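Local atomic coordinates of 4-hydroxybutyrate CoA-transferase (Porphyromonas gingivalis, PDB entry 3EH7), a protein that probably transfers coenzyme A between carboxylic acids such as acetate and 4-hydroxybutyrate. Residues G38-C43 / V122-L127; N160-Y165 / M182-I187. All coordinates share one frame; numbering follows the deposited sequence.

Contact 1 (G38-C43 / V122-L127)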
loop_
_atom_site.group_PDB
_atom_site.type_symbol
_atom_site.label_atom_id
_atom_site.label_comp_id
_atom_site.label_asym_id
_atom_site.label_seq_id
_atom_site.Cartn_x
_atom_site.Cartn_y
_atom_site.Cartn_z
ATOM N N GLY A 38 -8.804 -21.525 -16.637
ATOM C CA GLY A 38 -7.867 -22.144 -17.548
ATOM C C GLY A 38 -7.038 -23.228 -16.924
ATOM O O GLY A 38 -6.020 -23.590 -17.449
ATOM N N VAL A 39 -7.456 -23.726 -15.777
ATOM C CA VAL A 39 -6.733 -24.819 -15.129
ATOM C C VAL A 39 -6.631 -25.961 -16.152
ATOM O O VAL A 39 -7.613 -26.300 -16.795
ATOM C CB VAL A 39 -7.453 -25.282 -13.827
ATOM C CG1 VAL A 39 -7.301 -26.769 -13.624
ATOM C CG2 VAL A 39 -6.920 -24.528 -12.599
ATOM N N PRO A 40 -5.435 -26.518 -16.338
ATOM C CA PRO A 40 -5.265 -27.569 -17.342
ATOM C C PRO A 40 -5.862 -28.917 -16.880
ATOM O O PRO A 40 -5.178 -29.718 -16.261
ATOM C CB PRO A 40 -3.739 -27.650 -17.477
ATOM C CG PRO A 40 -3.248 -27.259 -16.137
ATOM C CD PRO A 40 -4.160 -26.172 -15.687
ATOM N N GLN A 41 -7.119 -29.161 -17.225
ATOM C CA GLN A 41 -7.867 -30.279 -16.661
ATOM C C GLN A 41 -7.273 -31.660 -16.926
ATOM O O GLN A 41 -7.301 -32.497 -16.021
ATOM C CB GLN A 41 -9.334 -30.242 -17.119
ATOM C CG GLN A 41 -10.065 -29.013 -16.651
ATOM C CD GLN A 41 -11.430 -28.866 -17.279
ATOM O OE1 GLN A 41 -12.117 -29.870 -17.547
ATOM N NE2 GLN A 41 -11.832 -27.610 -17.538
ATOM N N SER A 42 -6.754 -31.921 -18.132
ATOM C CA SER A 42 -6.173 -33.251 -18.435
ATOM C C SER A 42 -4.936 -33.560 -17.603
ATOM O O SER A 42 -4.773 -34.682 -17.096
ATOM C CB SER A 42 -5.793 -33.399 -19.906
ATOM O OG SER A 42 -6.909 -33.148 -20.713
ATOM N N CYS A 43 -4.062 -32.576 -17.449
ATOM C CA CYS A 43 -2.850 -32.789 -16.657
ATOM C C CYS A 43 -3.172 -32.897 -15.182
ATOM O O CYS A 43 -2.546 -33.676 -14.480
ATOM C CB CYS A 43 -1.810 -31.709 -16.904
ATOM S SG CYS A 43 -1.075 -31.836 -18.560
ATOM N N VAL A 122 8.054 -26.286 -12.457
ATOM C CA VAL A 122 7.220 -26.780 -13.540
ATOM C C VAL A 122 6.016 -25.855 -13.720
ATOM O O VAL A 122 5.378 -25.470 -12.740
ATOM C CB VAL A 122 6.745 -28.197 -13.261
ATOM C CG1 VAL A 122 5.874 -28.716 -14.404
ATOM C CG2 VAL A 122 7.929 -29.106 -13.081
ATOM N N ALA A 123 5.751 -25.461 -14.964
ATOM C CA ALA A 123 4.560 -24.690 -15.313
ATOM C C ALA A 123 3.718 -25.587 -16.199
ATOM O O ALA A 123 4.193 -26.061 -17.241
ATOM C CB ALA A 123 4.928 -23.408 -16.070
ATOM N N ILE A 124 2.490 -25.862 -15.777
ATOM C CA ILE A 124 1.545 -26.563 -16.639
ATOM C C ILE A 124 0.522 -25.508 -17.048
ATOM O O ILE A 124 -0.310 -25.094 -16.232
ATOM C CB ILE A 124 0.876 -27.767 -15.971
ATOM C CG1 ILE A 124 1.894 -28.653 -15.272
ATOM C CG2 ILE A 124 0.194 -28.630 -17.017
ATOM C CD1 ILE A 124 1.279 -29.902 -14.625
ATOM N N VAL A 125 0.609 -25.064 -18.301
ATOM C CA VAL A 125 -0.289 -24.048 -18.782
ATOM C C VAL A 125 -1.206 -24.560 -19.895
ATOM O O VAL A 125 -0.761 -25.247 -20.810
ATOM C CB VAL A 125 0.475 -22.759 -19.196
ATOM C CG1 VAL A 125 1.079 -22.117 -17.942
ATOM C CG2 VAL A 125 1.527 -23.025 -20.286
ATOM N N GLN A 126 -2.483 -24.192 -19.804
ATOM C CA GLN A 126 -3.423 -24.432 -20.874
ATOM C C GLN A 126 -3.334 -23.330 -21.955
ATOM O O GLN A 126 -3.266 -22.147 -21.647
ATOM C CB GLN A 126 -4.841 -24.586 -20.344
ATOM C CG GLN A 126 -5.765 -25.073 -21.418
ATOM C CD GLN A 126 -7.216 -25.106 -21.037
ATOM O OE1 GLN A 126 -8.056 -25.336 -21.900
ATOM N NE2 GLN A 126 -7.530 -24.904 -19.750
ATOM N N LEU A 127 -3.319 -23.758 -23.217
ATOM C CA LEU A 127 -3.114 -22.862 -24.349
ATOM C C LEU A 127 -4.095 -23.122 -25.481
ATOM O O LEU A 127 -4.656 -24.216 -25.613
ATOM C CB LEU A 127 -1.688 -23.016 -24.885
ATOM C CG LEU A 127 -0.488 -22.863 -23.937
ATOM C CD1 LEU A 127 0.767 -23.458 -24.607
ATOM C CD2 LEU A 127 -0.249 -21.400 -23.520
HETATM O O HOH W 1 -10.045 -25.408 -17.857
#
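A loop running into a helix is packed here against one strand of a parallel sheet: Gly38, Pro40 and Cys43, at and just before the start of helix 41-49, meet Ile124 and Gln126 of strand 122-127. The contact is buried and has an apolar half and a polar half, set by two side chains that point to the same side of the strand. In the apolar half, Ile124 has its CG2 branch anti to the backbone N, the branch that does the touching. CG2 packs 3.7 Å from Cys43 CB, with the sulfur close by, and Pro40 CG comes to 3.8 Å from the same Ile124 CG2, the proline and isoleucine side chains crossing at about a right angle. Pro40 CG also rests 3.7 Å from Ile124 O. Pro40 is the N-cap residue of helix 41-49, which follows strand 30-33 and covers this face of the sheet, in a parallel alpha/beta domain consistent with the Rossmann-like class of its family. Strand 122-127 is an inner strand, lying between strands 30-33 and 154-160. The polar half belongs to Gln126, whose chain runs extended beyond CG. Its NE2 donates to Gly38 O over 3.0 Å, in the amide plane of the glutamine but above the carbonyl plane of the glycine. Val39 O lies near the same nitrogen at an angle too poor for a bond; instead a water donates to Val39 O at 2.8 Å and accepts from both Gln41 NE2 and Gln126 NE2. With Gln126 OE1 accepting from Asn160 ND2, both ends of this buried amide are engaged, which fixes its flip. At the first turn of the helix, the backbone nitrogens of Ser42 and Cys43 donate to the carboxylate of Glu158.

Contact 2 (N160-Y165 / M182-I187)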
loop_
_atom_site.group_PDB
_atom_site.type_symbol
_atom_site.label_atom_id
_atom_site.label_comp_id
_atom_site.label_asym_id
_atom_site.label_seq_id
_atom_site.Cartn_x
_atom_site.Cartn_y
_atom_site.Cartn_z
ATOM N N ASN A 160 -5.639 -27.023 -25.855
ATOM C CA ASN A 160 -7.040 -27.397 -25.900
ATOM C C ASN A 160 -7.725 -26.739 -27.109
ATOM O O ASN A 160 -7.660 -25.511 -27.310
ATOM C CB ASN A 160 -7.685 -26.995 -24.569
ATOM C CG ASN A 160 -9.164 -27.356 -24.463
ATOM O OD1 ASN A 160 -9.774 -27.980 -25.348
ATOM N ND2 ASN A 160 -9.757 -26.933 -23.349
ATOM N N ARG A 161 -8.383 -27.557 -27.907
ATOM C CA ARG A 161 -9.078 -27.037 -29.090
ATOM C C ARG A 161 -10.123 -26.010 -28.677
ATOM O O ARG A 161 -10.490 -25.148 -29.472
ATOM C CB ARG A 161 -9.784 -28.130 -29.893
ATOM C CG ARG A 161 -9.010 -29.411 -30.192
ATOM C CD ARG A 161 -7.621 -29.189 -30.633
ATOM N NE ARG A 161 -7.077 -30.340 -31.351
ATOM C CZ ARG A 161 -6.790 -31.525 -30.820
ATOM N NH1 ARG A 161 -6.320 -32.487 -31.601
ATOM N NH2 ARG A 161 -6.961 -31.766 -29.520
ATOM N N GLN A 162 -10.597 -26.105 -27.438
ATOM C CA GLN A 162 -11.654 -25.225 -26.962
ATOM C C GLN A 162 -11.156 -24.040 -26.147
ATOM O O GLN A 162 -11.967 -23.218 -25.733
ATOM C CB GLN A 162 -12.704 -26.036 -26.195
ATOM C CG GLN A 162 -13.356 -27.089 -27.069
ATOM C CD GLN A 162 -14.598 -27.685 -26.466
ATOM O OE1 GLN A 162 -15.422 -26.962 -25.906
ATOM N NE2 GLN A 162 -14.750 -29.018 -26.578
HETATM N N MSE A 163 -9.845 -23.935 -25.917
HETATM C CA MSE A 163 -9.301 -22.738 -25.287
HETATM C C MSE A 163 -9.257 -21.617 -26.323
HETATM O O MSE A 163 -8.630 -21.763 -27.390
HETATM C CB MSE A 163 -7.907 -22.967 -24.747
HETATM C CG MSE A 163 -7.300 -21.697 -24.159
HETATM SE SE MSE A 163 -8.154 -21.185 -22.495
HETATM C CE MSE A 163 -6.633 -21.488 -21.350
ATOM N N PRO A 164 -9.933 -20.498 -26.034
ATOM C CA PRO A 164 -10.001 -19.464 -27.052
ATOM C C PRO A 164 -8.657 -18.782 -27.278
ATOM O O PRO A 164 -7.791 -18.824 -26.411
ATOM C CB PRO A 164 -11.028 -18.469 -26.492
ATOM C CG PRO A 164 -11.072 -18.737 -25.055
ATOM C CD PRO A 164 -10.774 -20.186 -24.870
ATOM N N TYR A 165 -8.494 -18.200 -28.460
ATOM C CA TYR A 165 -7.296 -17.426 -28.790
ATOM C C TYR A 165 -7.584 -16.018 -28.352
ATOM O O TYR A 165 -8.494 -15.383 -28.878
ATOM C CB TYR A 165 -7.001 -17.478 -30.291
ATOM C CG TYR A 165 -5.752 -16.704 -30.707
ATOM C CD1 TYR A 165 -5.827 -15.337 -30.992
ATOM C CD2 TYR A 165 -4.514 -17.330 -30.807
ATOM C CE1 TYR A 165 -4.722 -14.624 -31.366
ATOM C CE2 TYR A 165 -3.385 -16.617 -31.205
ATOM C CZ TYR A 165 -3.510 -15.258 -31.473
ATOM O OH TYR A 165 -2.429 -14.506 -31.857
HETATM N N MSE A 182 -2.210 -32.770 -25.957
HETATM C CA MSE A 182 -3.389 -32.336 -26.712
HETATM C C MSE A 182 -4.681 -32.564 -25.909
HETATM O O MSE A 182 -4.793 -33.518 -25.133
HETATM C CB MSE A 182 -3.462 -33.018 -28.099
HETATM C CG MSE A 182 -2.263 -32.728 -29.059
HETATM SE SE MSE A 182 -1.837 -30.856 -29.261
HETATM C CE MSE A 182 -3.581 -30.305 -29.996
ATOM N N ALA A 183 -5.652 -31.679 -26.083
ATOM C CA ALA A 183 -6.939 -31.831 -25.401
ATOM C C ALA A 183 -8.114 -31.226 -26.188
ATOM O O ALA A 183 -7.929 -30.455 -27.130
ATOM C CB ALA A 183 -6.860 -31.240 -24.024
ATOM N N ASP A 184 -9.329 -31.586 -25.785
ATOM C CA ASP A 184 -10.542 -31.020 -26.382
ATOM C C ASP A 184 -11.685 -31.101 -25.371
ATOM O O ASP A 184 -12.344 -32.122 -25.231
ATOM C CB ASP A 184 -10.880 -31.756 -27.689
ATOM C CG ASP A 184 -12.053 -31.120 -28.450
ATOM O OD1 ASP A 184 -12.482 -29.999 -28.092
ATOM O OD2 ASP A 184 -12.542 -31.765 -29.411
ATOM N N TYR A 185 -11.894 -30.037 -24.621
ATOM C CA TYR A 185 -12.887 -30.094 -23.564
ATOM C C TYR A 185 -13.293 -28.684 -23.232
ATOM O O TYR A 185 -12.498 -27.771 -23.400
ATOM C CB TYR A 185 -12.364 -30.831 -22.313
ATOM C CG TYR A 185 -11.158 -30.195 -21.652
ATOM C CD1 TYR A 185 -11.273 -28.993 -20.943
ATOM C CD2 TYR A 185 -9.904 -30.782 -21.738
ATOM C CE1 TYR A 185 -10.176 -28.393 -20.349
ATOM C CE2 TYR A 185 -8.787 -30.183 -21.156
ATOM C CZ TYR A 185 -8.925 -28.983 -20.464
ATOM O OH TYR A 185 -7.838 -28.369 -19.856
ATOM N N PRO A 186 -14.539 -28.503 -22.783
ATOM C CA PRO A 186 -14.960 -27.173 -22.427
ATOM C C PRO A 186 -14.203 -26.695 -21.190
ATOM O O PRO A 186 -14.051 -27.437 -20.223
ATOM C CB PRO A 186 -16.462 -27.337 -22.149
ATOM C CG PRO A 186 -16.633 -28.786 -21.832
ATOM C CD PRO A 186 -15.658 -29.468 -22.737
ATOM N N ILE A 187 -13.706 -25.471 -21.219
ATOM C CA ILE A 187 -12.981 -24.968 -20.055
ATOM C C ILE A 187 -13.994 -24.714 -18.927
ATOM O O ILE A 187 -15.194 -24.745 -19.179
ATOM C CB ILE A 187 -12.129 -23.735 -20.399
ATOM C CG1 ILE A 187 -12.988 -22.518 -20.720
ATOM C CG2 ILE A 187 -11.189 -24.048 -21.598
ATOM C CD1 ILE A 187 -12.128 -21.248 -20.968
#
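With CG anti to the backbone N (chi1 -179°), the Asn160 side chain carries its amide across to the backbone of Tyr185 and bonds it twice. Asn160 OD1 accepts from Tyr185 N at 3.0 Å, while Asn160 ND2 donates to Tyr185 O at 2.9 Å, the acceptor lying in the amide plane. OD1 has a second donor, Gln162 N, arriving from the opposite face of the amide and closing an Asx turn. The same ND2, shared with Gln126, sits over one face of the Tyr185 ring, offset toward its rim. Tyr185 OH reaches on to Glu158.

In Arg161 the bend at chi2 (-44°) turns CD aside. Arg161 NH2 donates to Ala183 O at 2.9 Å, with the oxygen in the guanidinium plane; Arg161 N reaches that oxygen from the other face of its carbonyl, so two donors of one residue grip a single acceptor. The methyl CE of selenomethionine Met182 lies 3.5 Å from Arg161 CZ, over the centre of the guanidinium. One residue further on, Gln162 NE2 donates to Asp184 OD1 at 2.9 Å, coming from above the carboxylate plane. Ile187 brings CG2 to 3.7 Å from Asn160 ND2.

Asn160 and Ala183 form a parallel bridge where strands 154-160 and 179-183 end. The Asx turn and a type I turn from Asn160 to Met163 shape the chain leaving the first strand, and the side-chain bonds tie it to 182-187, at the C-terminal edge of a parallel sheet consistent with the family's Rossmann-like class.

The two contacts have centres about 11 Å apart and share one six-stranded parallel sheet, within the N-terminal acetyl-CoA hydrolase/transferase domain. Strand 122-127 of contact 1 neighbours strand 154-160, which leads into contact 2 and is followed across the sheet by strand 179-183. Along the chain they come in series, contact 1 closing before contact 2 opens. They also touch directly: Asn160 ND2 lies 2.7 Å from Gln126 OE1 and Tyr185 OH 2.8 Å from Gln41 N, both probable hydrogen bonds. Side-chain polar groups thus join the start of helix 41-49 to the C-terminal ends of three strands adjacent in the sheet, and to the loop after the last.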